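Local coordinates for protein decapping nuclease RAI1 (Scheffersomyces stipitis, PDB 5BTO) that removes NAD caps from the 5' ends of RNAs as a metal-dependent decapping nuclease and stabilises and stimulates the exoribonuclease RAT1, at residues 10-13 with 14-18; 107-110 with 111-114; 341-344 with 345-349; 388-391 with 392-396. All coordinates share one frame; numbering follows the deposited sequence.

All four contacts are local, each joining neighbouring residues, so they follow one another along the chain and none nests in or crosses another. Interaction 1 turns the chain off strand 9-12, at one edge of the large mixed sheet. Interaction 2 leads a loop into strand 111-114, well inside the same sheet. Interaction 3 is a piece of helix 333-350, and it touches both earlier contacts: Trp346 and Ala342 pack on residues 10-18, while Ile344 and Leu348 meet Ile111. Interaction 4 starts the last helix, 392-400, about 5 Å from interaction 2 at the nearest atoms and not in touch with it.

Interaction 1. Residues 10-13 with 14-18; sequences KTLS and LQSRA
Ser13 and Ser16 meet at the tight end of this contact, where Ser16 N donates to Ser13 O at 3.0 Å with an N-H...O angle of 159°. A second bond lies beside it: chi1 of 176° turns Ser13 OG to the carbonyl side, over the next peptide, where it accepts from Gln15 N at 2.9 Å. The backbone bond closes a type I beta turn from Ser13 to Ser16, and the Ser13 hydroxyl adds an ST turn at its start; together they take the chain off the edge strand 9-12 of the large sheet. Both serine hydroxyls also face the second subunit: Ser13 OG bonds Glu50 and Ser16 OG bonds Asp49 of that chain. Packing is looser on the apolar side, where Leu12 CD1 only brushes Ser16 OG at 3.8 Å, the leucine also packing on Trp346 and Phe371 and on Lys45 of the second subunit. Leu14, Gln15 and Arg17 lie on the partly exposed side; the Arg17 guanidinium nevertheless folds back to the turn, Arg17 NH1 giving one bond to Leu14 O at 2.9 Å and another to Ser16 O at 2.8 Å, both acceptors lying close to the guanidinium plane.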
loop_
_atom_site.group_PDB
_atom_site.type_symbol
_atom_site.label_atom_id
_atom_site.label_comp_id
_atom_site.label_asym_id
_atom_site.label_seq_id
_atom_site.Cartn_x
_atom_site.Cartn_y
_atom_site.Cartn_z
ATOM N N LYS A 10 8.832 1.395 9.616
ATOM C CA LYS A 10 8.435 1.467 8.201
ATOM C C LYS A 10 6.977 1.016 8.045
ATOM O O LYS A 10 6.499 0.212 8.823
ATOM C CB LYS A 10 9.310 0.538 7.348
ATOM C CG LYS A 10 10.796 0.876 7.371
ATOM C CD LYS A 10 11.627 -0.151 6.605
ATOM C CE LYS A 10 13.120 0.177 6.634
ATOM N NZ LYS A 10 13.953 -0.915 6.036
ATOM N N THR A 11 6.286 1.507 7.023
ATOM C CA THR A 11 4.857 1.218 6.855
ATOM C C THR A 11 4.574 0.567 5.513
ATOM O O THR A 11 5.126 0.961 4.493
ATOM C CB THR A 11 3.996 2.506 6.986
ATOM O OG1 THR A 11 4.173 3.063 8.294
ATOM C CG2 THR A 11 2.517 2.199 6.759
ATOM N N LEU A 12 3.715 -0.454 5.524
ATOM C CA LEU A 12 3.261 -1.094 4.300
ATOM C C LEU A 12 1.793 -0.741 4.071
ATOM O O LEU A 12 0.973 -0.914 4.965
ATOM C CB LEU A 12 3.418 -2.626 4.407
ATOM C CG LEU A 12 2.959 -3.427 3.187
ATOM C CD1 LEU A 12 3.845 -3.190 1.967
ATOM C CD2 LEU A 12 2.896 -4.931 3.508
ATOM N N SER A 13 1.471 -0.234 2.883
ATOM C CA SER A 13 0.084 0.078 2.530
ATOM C C SER A 13 -0.790 -1.164 2.596
ATOM O O SER A 13 -0.409 -2.212 2.084
ATOM C CB SER A 13 -0.025 0.611 1.109
ATOM O OG SER A 13 -1.396 0.810 0.781
ATOM N N LEU A 14 -1.969 -1.033 3.193
ATOM C CA LEU A 14 -2.926 -2.141 3.199
ATOM C C LEU A 14 -3.373 -2.481 1.780
ATOM O O LEU A 14 -3.946 -3.550 1.539
ATOM C CB LEU A 14 -4.161 -1.797 4.040
ATOM C CG LEU A 14 -3.941 -1.592 5.537
ATOM C CD1 LEU A 14 -5.283 -1.406 6.223
ATOM C CD2 LEU A 14 -3.176 -2.760 6.152
ATOM N N GLN A 15 -3.148 -1.553 0.850
ATOM C CA GLN A 15 -3.515 -1.751 -0.547
ATOM C C GLN A 15 -2.458 -2.517 -1.345
ATOM O O GLN A 15 -2.649 -2.774 -2.523
ATOM C CB GLN A 15 -3.791 -0.398 -1.229
ATOM C CG GLN A 15 -4.939 0.364 -0.616
ATOM C CD GLN A 15 -5.331 1.588 -1.433
ATOM O OE1 GLN A 15 -4.535 2.118 -2.217
ATOM N NE2 GLN A 15 -6.560 2.043 -1.255
ATOM N N SER A 16 -1.343 -2.870 -0.711
ATOM C CA SER A 16 -0.235 -3.481 -1.452
ATOM C C SER A 16 -0.649 -4.863 -1.961
ATOM O O SER A 16 -1.269 -5.629 -1.232
ATOM C CB SER A 16 1.021 -3.584 -0.586
ATOM O OG SER A 16 2.163 -3.767 -1.400
ATOM N N ARG A 17 -0.306 -5.174 -3.209
ATOM C CA ARG A 17 -0.700 -6.452 -3.808
ATOM C C ARG A 17 0.419 -6.999 -4.676
ATOM O O ARG A 17 0.927 -6.297 -5.561
ATOM C CB ARG A 17 -1.955 -6.293 -4.683
ATOM C CG ARG A 17 -3.222 -5.835 -3.969
ATOM C CD ARG A 17 -3.804 -6.896 -3.047
ATOM N NE ARG A 17 -5.062 -6.461 -2.425
ATOM C CZ ARG A 17 -5.136 -5.799 -1.273
ATOM N NH1 ARG A 17 -4.023 -5.473 -0.605
ATOM N NH2 ARG A 17 -6.321 -5.456 -0.781
ATOM N N ALA A 18 0.804 -8.250 -4.432
ATOM C CA ALA A 18 1.750 -8.923 -5.307
ATOM C C ALA A 18 1.038 -9.433 -6.556
ATOM O O ALA A 18 -0.185 -9.606 -6.566
ATOM C CB ALA A 18 2.434 -10.072 -4.571
#

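Interaction 2. Residues 107-110 with 111-114; sequences VNVD and IITY
Val109 and Ile112 are brought together by their first torsions. With chi1 at -59°, Val109 holds CG2 between its backbone nitrogen and its carbonyl carbon, while Ile112, at -68°, keeps CG1 beside its own nitrogen and therefore turned back along the chain. The two branches meet at 3.7 Å, Val109 CG2 against Ile112 CG1, and the side chains cross at about a right angle. The same methyl also lies against the backbone, with Val109 CG2 3.5 Å from Ile111 O. Farther out, Ile112 reaches back with its terminal CD1 to Val107 CG1 at 4.2 Å, a lighter touch. An inverse gamma turn centred on Asn108 bends the chain here, marked by a weak bond from Val109 N to Val107 O, before it enters strand 111-114, which runs between strands 142-147 and 228-235 in the large sheet of this PD-(D/E)XK nuclease. Leu94 of helix 87-101 covers Val107 and Ile112, whereas Ile111 packs on Ile344 and Leu348 of helix 333-350. Asp110 sends its carboxylate away from the valine-isoleucine cluster: OD2 accepts from Lys229 N and OD1 forms a salt bridge with Arg353. Strand 111-114 ends in Tyr114, which binds substrate.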
loop_
_atom_site.group_PDB
_atom_site.type_symbol
_atom_site.label_atom_id
_atom_site.label_comp_id
_atom_site.label_asym_id
_atom_site.label_seq_id
_atom_site.Cartn_x
_atom_site.Cartn_y
_atom_site.Cartn_z
ATOM N N VAL A 107 17.794 -26.411 7.223
ATOM C CA VAL A 107 16.691 -26.535 6.282
ATOM C C VAL A 107 16.749 -25.386 5.277
ATOM O O VAL A 107 17.081 -24.244 5.630
ATOM C CB VAL A 107 15.322 -26.563 7.018
ATOM C CG1 VAL A 107 15.101 -25.262 7.785
ATOM C CG2 VAL A 107 14.174 -26.802 6.043
ATOM N N ASN A 108 16.421 -25.691 4.026
ATOM C CA ASN A 108 16.565 -24.730 2.944
ATOM C C ASN A 108 15.328 -23.858 2.767
ATOM O O ASN A 108 14.582 -24.026 1.809
ATOM C CB ASN A 108 16.882 -25.449 1.637
ATOM C CG ASN A 108 17.127 -24.491 0.493
ATOM O OD1 ASN A 108 17.735 -23.433 0.671
ATOM N ND2 ASN A 108 16.640 -24.848 -0.689
ATOM N N VAL A 109 15.124 -22.933 3.703
ATOM C CA VAL A 109 14.028 -21.962 3.620
ATOM C C VAL A 109 14.489 -20.578 4.046
ATOM O O VAL A 109 15.568 -20.421 4.633
ATOM C CB VAL A 109 12.817 -22.360 4.495
ATOM C CG1 VAL A 109 12.269 -23.724 4.074
ATOM C CG2 VAL A 109 13.186 -22.353 5.976
ATOM N N ASP A 110 13.659 -19.580 3.746
ATOM C CA ASP A 110 13.930 -18.197 4.118
ATOM C C ASP A 110 13.264 -17.826 5.433
ATOM O O ASP A 110 13.770 -16.982 6.176
ATOM C CB ASP A 110 13.416 -17.256 3.032
ATOM C CG ASP A 110 14.065 -17.505 1.691
ATOM O OD1 ASP A 110 15.299 -17.338 1.603
ATOM O OD2 ASP A 110 13.355 -17.855 0.721
ATOM N N ILE A 111 12.111 -18.439 5.705
ATOM C CA ILE A 111 11.307 -18.083 6.869
ATOM C C ILE A 111 10.854 -19.336 7.618
ATOM O O ILE A 111 10.466 -20.319 7.000
ATOM C CB ILE A 111 10.046 -17.280 6.453
ATOM C CG1 ILE A 111 10.425 -15.950 5.794
ATOM C CG2 ILE A 111 9.133 -17.029 7.661
ATOM C CD1 ILE A 111 9.237 -15.292 5.090
ATOM N N ILE A 112 10.908 -19.285 8.944
ATOM C CA ILE A 112 10.485 -20.401 9.795
ATOM C C ILE A 112 9.434 -19.867 10.766
ATOM O O ILE A 112 9.709 -18.938 11.518
ATOM C CB ILE A 112 11.691 -20.976 10.577
ATOM C CG1 ILE A 112 12.659 -21.666 9.609
ATOM C CG2 ILE A 112 11.228 -21.939 11.696
ATOM C CD1 ILE A 112 14.055 -21.912 10.181
ATOM N N THR A 113 8.223 -20.429 10.745
ATOM C CA THR A 113 7.158 -19.870 11.560
ATOM C C THR A 113 6.001 -20.840 11.717
ATOM O O THR A 113 6.102 -22.005 11.317
ATOM C CB THR A 113 6.660 -18.534 10.947
ATOM O OG1 THR A 113 5.800 -17.847 11.868
ATOM C CG2 THR A 113 5.936 -18.778 9.633
ATOM N N TYR A 114 4.919 -20.363 12.322
ATOM C CA TYR A 114 3.711 -21.164 12.518
ATOM C C TYR A 114 2.602 -20.766 11.541
ATOM O O TYR A 114 2.399 -19.589 11.233
ATOM C CB TYR A 114 3.189 -21.013 13.952
ATOM C CG TYR A 114 3.838 -21.932 14.960
ATOM C CD1 TYR A 114 3.408 -23.246 15.107
ATOM C CD2 TYR A 114 4.863 -21.489 15.776
ATOM C CE1 TYR A 114 4.002 -24.091 16.020
ATOM C CE2 TYR A 114 5.464 -22.335 16.700
ATOM C CZ TYR A 114 5.024 -23.633 16.820
ATOM O OH TYR A 114 5.613 -24.488 17.733
#

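Interaction 3. Residues 341-344 with 345-349; sequences GAVI and EWLLQ
Gly341 O takes the N-H of Glu345 at 3.0 Å, the first of four consecutive i to i+4 bonds that make this a regular alpha-helical piece of helix 333-350. The glycine carbonyl also has Glu345 CB close by. Next comes Ala342, whose carbonyl oxygen is gripped twice: Trp346 N donates to Ala342 O at 2.9 Å, and a water donates to the same oxygen at 2.7 Å. That water gives its other hydrogen to Glu345 OE1, so it bridges the backbone of buried Ala342 to the carboxylate of exposed Glu345. Val343 O receives Leu347 N at 2.9 Å. The two side chains lie alongside one another and point the same way, with Val343 CG1 touching Leu347 CD1 at 4.2 Å. Val343 packs on Leu12 and Phe371, and beside it stands Trp346, whose indole packs on Lys10 and Leu373 of strands 9-12 and 370-375; Lys45 of the second subunit packs on it too. Ile344 closes the segment on another face, resting on Ala228 and Met230 of strand 228-235. Its carbonyl oxygen accepts from Leu348 N at 3.1 Å, while its CG2 branch, beside the carbonyl carbon, meets Leu348 CD1 at 4.2 Å.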
loop_
_atom_site.group_PDB
_atom_site.type_symbol
_atom_site.label_atom_id
_atom_site.label_comp_id
_atom_site.label_asym_id
_atom_site.label_seq_id
_atom_site.Cartn_x
_atom_site.Cartn_y
_atom_site.Cartn_z
ATOM N N GLY A 341 1.175 -12.288 -0.346
ATOM C CA GLY A 341 2.405 -12.308 -1.117
ATOM C C GLY A 341 3.145 -10.984 -0.974
ATOM O O GLY A 341 4.375 -10.952 -0.896
ATOM N N ALA A 342 2.397 -9.890 -0.927
ATOM C CA ALA A 342 3.025 -8.573 -0.777
ATOM C C ALA A 342 3.716 -8.440 0.579
ATOM O O ALA A 342 4.826 -7.893 0.681
ATOM C CB ALA A 342 1.976 -7.433 -0.967
ATOM N N VAL A 343 3.044 -8.908 1.626
ATOM C CA VAL A 343 3.582 -8.825 2.971
ATOM C C VAL A 343 4.876 -9.630 3.089
ATOM O O VAL A 343 5.884 -9.132 3.599
ATOM C CB VAL A 343 2.591 -9.377 4.013
ATOM C CG1 VAL A 343 3.265 -9.469 5.386
ATOM C CG2 VAL A 343 1.337 -8.524 4.055
ATOM N N ILE A 344 4.844 -10.878 2.625
ATOM C CA ILE A 344 6.022 -11.734 2.751
ATOM C C ILE A 344 7.201 -11.151 1.949
ATOM O O ILE A 344 8.336 -11.099 2.432
ATOM C CB ILE A 344 5.732 -13.169 2.296
ATOM C CG1 ILE A 344 4.685 -13.826 3.211
ATOM C CG2 ILE A 344 7.012 -14.005 2.297
ATOM C CD1 ILE A 344 5.057 -13.868 4.677
ATOM N N GLU A 345 6.934 -10.726 0.722
ATOM C CA GLU A 345 7.987 -10.101 -0.091
ATOM C C GLU A 345 8.579 -8.860 0.595
ATOM O O GLU A 345 9.796 -8.656 0.596
ATOM C CB GLU A 345 7.434 -9.720 -1.460
ATOM C CG GLU A 345 8.457 -9.106 -2.403
ATOM C CD GLU A 345 7.808 -8.545 -3.657
ATOM O OE1 GLU A 345 6.976 -7.625 -3.526
ATOM O OE2 GLU A 345 8.117 -9.025 -4.773
ATOM N N TRP A 346 7.707 -8.037 1.172
ATOM C CA TRP A 346 8.132 -6.822 1.854
ATOM C C TRP A 346 9.029 -7.143 3.053
ATOM O O TRP A 346 10.085 -6.534 3.229
ATOM C CB TRP A 346 6.896 -6.033 2.300
ATOM C CG TRP A 346 7.149 -4.666 2.853
ATOM C CD1 TRP A 346 7.644 -3.584 2.180
ATOM C CD2 TRP A 346 6.857 -4.216 4.181
ATOM N NE1 TRP A 346 7.688 -2.490 3.017
ATOM C CE2 TRP A 346 7.208 -2.849 4.248
ATOM C CE3 TRP A 346 6.338 -4.838 5.323
ATOM C CZ2 TRP A 346 7.057 -2.092 5.412
ATOM C CZ3 TRP A 346 6.182 -4.089 6.478
ATOM C CH2 TRP A 346 6.549 -2.721 6.514
ATOM N N LEU A 347 8.625 -8.112 3.871
ATOM C CA LEU A 347 9.431 -8.460 5.037
ATOM C C LEU A 347 10.815 -8.907 4.619
ATOM O O LEU A 347 11.809 -8.503 5.223
ATOM C CB LEU A 347 8.766 -9.540 5.889
ATOM C CG LEU A 347 7.461 -9.114 6.559
ATOM C CD1 LEU A 347 6.859 -10.288 7.313
ATOM C CD2 LEU A 347 7.694 -7.930 7.494
ATOM N N LEU A 348 10.884 -9.745 3.588
ATOM C CA LEU A 348 12.183 -10.229 3.123
ATOM C C LEU A 348 13.048 -9.113 2.519
ATOM O O LEU A 348 14.269 -9.164 2.609
ATOM C CB LEU A 348 12.025 -11.409 2.161
ATOM C CG LEU A 348 11.569 -12.693 2.859
ATOM C CD1 LEU A 348 11.207 -13.782 1.848
ATOM C CD2 LEU A 348 12.617 -13.195 3.840
ATOM N N GLN A 349 12.407 -8.113 1.914
ATOM C CA GLN A 349 13.116 -6.973 1.339
ATOM C C GLN A 349 13.621 -5.995 2.397
ATOM O O GLN A 349 14.693 -5.394 2.243
ATOM C CB GLN A 349 12.220 -6.218 0.356
ATOM C CG GLN A 349 12.053 -6.879 -1.003
ATOM C CD GLN A 349 11.191 -6.051 -1.948
ATOM O OE1 GLN A 349 10.868 -4.900 -1.655
ATOM N NE2 GLN A 349 10.818 -6.635 -3.087
HETATM O O HOH W 1 5.837 -6.391 -1.371
#

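Interaction 4. Residues 388-391 with 392-396; sequences EMLT and SEFKQ
Thr391 OG1 accepts the backbone N-H of Phe394 at 3.0 Å, with an N-H...O angle of 155°. This is an N-cap: Thr391 sits immediately before helix 392-400, and chi1 of 67° puts its hydroxyl between the backbone nitrogen and the carbonyl carbon, facing the first turn. Phe394 CB lies beside the bonded nitrogen, 3.2 Å from Thr391 OG1, and the two side chains cross at about a right angle. The carbonyl of the same threonine serves the helix in the ordinary way, taking Lys395 N onto Thr391 O at 3.1 Å. Glu393 bends at chi2 and curls back, bringing OE1 to 3.7 Å from Thr391 CB, where it also receives a weak bond from Ser392 OG. On the apolar side Leu390 points into the contact. Its CD2 approaches Phe394 CD2 at 4.2 Å, and its CB lies 4.0 Å from Lys395 CD, crossing the lysine chain roughly at right angles. The Phe394 ring reaches on to Leu91, Leu94 and Thr95 of helix 87-101, and Lys395 NZ donates to Arg385 O. Capping by the threonine satisfies an N-H of the first turn that has no preceding helical carbonyl to bond, and the Glu393 carboxylate near this end would probably interact favourably with the helix dipole.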
loop_
_atom_site.group_PDB
_atom_site.type_symbol
_atom_site.label_atom_id
_atom_site.label_comp_id
_atom_site.label_asym_id
_atom_site.label_seq_id
_atom_site.Cartn_x
_atom_site.Cartn_y
_atom_site.Cartn_z
ATOM N N GLU A 388 13.494 -16.743 24.483
ATOM C CA GLU A 388 12.090 -16.736 24.059
ATOM C C GLU A 388 11.864 -17.281 22.649
ATOM O O GLU A 388 10.954 -18.083 22.436
ATOM C CB GLU A 388 11.431 -15.355 24.213
ATOM C CG GLU A 388 10.016 -15.319 23.596
ATOM C CD GLU A 388 9.169 -14.127 24.031
ATOM O OE1 GLU A 388 9.434 -13.565 25.118
ATOM O OE2 GLU A 388 8.223 -13.762 23.288
ATOM N N MET A 389 12.685 -16.853 21.695
ATOM C CA MET A 389 12.574 -17.325 20.312
ATOM C C MET A 389 13.629 -18.390 19.998
ATOM O O MET A 389 13.301 -19.554 19.754
ATOM C CB MET A 389 12.704 -16.147 19.337
ATOM C CG MET A 389 12.619 -16.519 17.856
ATOM S SD MET A 389 11.054 -16.061 17.099
ATOM C CE MET A 389 10.896 -14.392 17.768
ATOM N N LEU A 390 14.895 -17.984 19.995
ATOM C CA LEU A 390 15.993 -18.921 19.769
ATOM C C LEU A 390 16.352 -19.621 21.070
ATOM O O LEU A 390 16.329 -19.006 22.145
ATOM C CB LEU A 390 17.220 -18.194 19.210
ATOM C CG LEU A 390 17.027 -17.416 17.906
ATOM C CD1 LEU A 390 18.326 -16.740 17.468
ATOM C CD2 LEU A 390 16.469 -18.300 16.799
ATOM N N THR A 391 16.685 -20.906 20.976
ATOM C CA THR A 391 17.117 -21.660 22.146
ATOM C C THR A 391 18.624 -21.867 22.089
ATOM O O THR A 391 19.227 -21.814 21.018
ATOM C CB THR A 391 16.440 -23.031 22.207
ATOM O OG1 THR A 391 16.913 -23.840 21.123
ATOM C CG2 THR A 391 14.920 -22.883 22.102
ATOM N N SER A 392 19.239 -22.105 23.238
ATOM C CA SER A 392 20.681 -22.341 23.264
ATOM C C SER A 392 21.036 -23.602 22.480
ATOM O O SER A 392 22.051 -23.644 21.785
ATOM C CB SER A 392 21.211 -22.407 24.699
ATOM O OG SER A 392 20.594 -23.446 25.439
ATOM N N GLU A 393 20.187 -24.620 22.576
ATOM C CA GLU A 393 20.426 -25.870 21.865
ATOM C C GLU A 393 20.418 -25.652 20.352
ATOM O O GLU A 393 21.257 -26.185 19.631
ATOM C CB GLU A 393 19.380 -26.925 22.258
ATOM C CG GLU A 393 19.500 -27.436 23.694
ATOM C CD GLU A 393 18.934 -26.474 24.739
ATOM O OE1 GLU A 393 18.265 -25.478 24.368
ATOM O OE2 GLU A 393 19.162 -26.728 25.944
ATOM N N PHE A 394 19.462 -24.865 19.864
ATOM C CA PHE A 394 19.371 -24.637 18.434
ATOM C C PHE A 394 20.565 -23.825 17.925
ATOM O O PHE A 394 21.141 -24.139 16.886
ATOM C CB PHE A 394 18.047 -23.936 18.110
ATOM C CG PHE A 394 17.880 -23.581 16.664
ATOM C CD1 PHE A 394 17.646 -24.565 15.711
ATOM C CD2 PHE A 394 17.914 -22.252 16.260
ATOM C CE1 PHE A 394 17.482 -24.233 14.380
ATOM C CE2 PHE A 394 17.748 -21.911 14.936
ATOM C CZ PHE A 394 17.528 -22.887 13.993
ATOM N N LYS A 395 20.938 -22.778 18.653
ATOM C CA LYS A 395 22.059 -21.948 18.228
ATOM C C LYS A 395 23.363 -22.739 18.209
ATOM O O LYS A 395 24.155 -22.626 17.275
ATOM C CB LYS A 395 22.197 -20.715 19.124
ATOM C CG LYS A 395 21.007 -19.756 18.989
ATOM C CD LYS A 395 21.211 -18.471 19.764
ATOM C CE LYS A 395 21.157 -18.697 21.269
ATOM N NZ LYS A 395 21.555 -17.448 22.005
ATOM N N GLN A 396 23.569 -23.550 19.235
ATOM C CA GLN A 396 24.781 -24.363 19.303
ATOM C C GLN A 396 24.839 -25.314 18.112
ATOM O O GLN A 396 25.888 -25.486 17.484
ATOM C CB GLN A 396 24.844 -25.134 20.621
ATOM C CG GLN A 396 26.165 -25.830 20.870
ATOM C CD GLN A 396 26.191 -26.532 22.207
ATOM O OE1 GLN A 396 26.055 -27.752 22.282
ATOM N NE2 GLN A 396 26.362 -25.763 23.275
#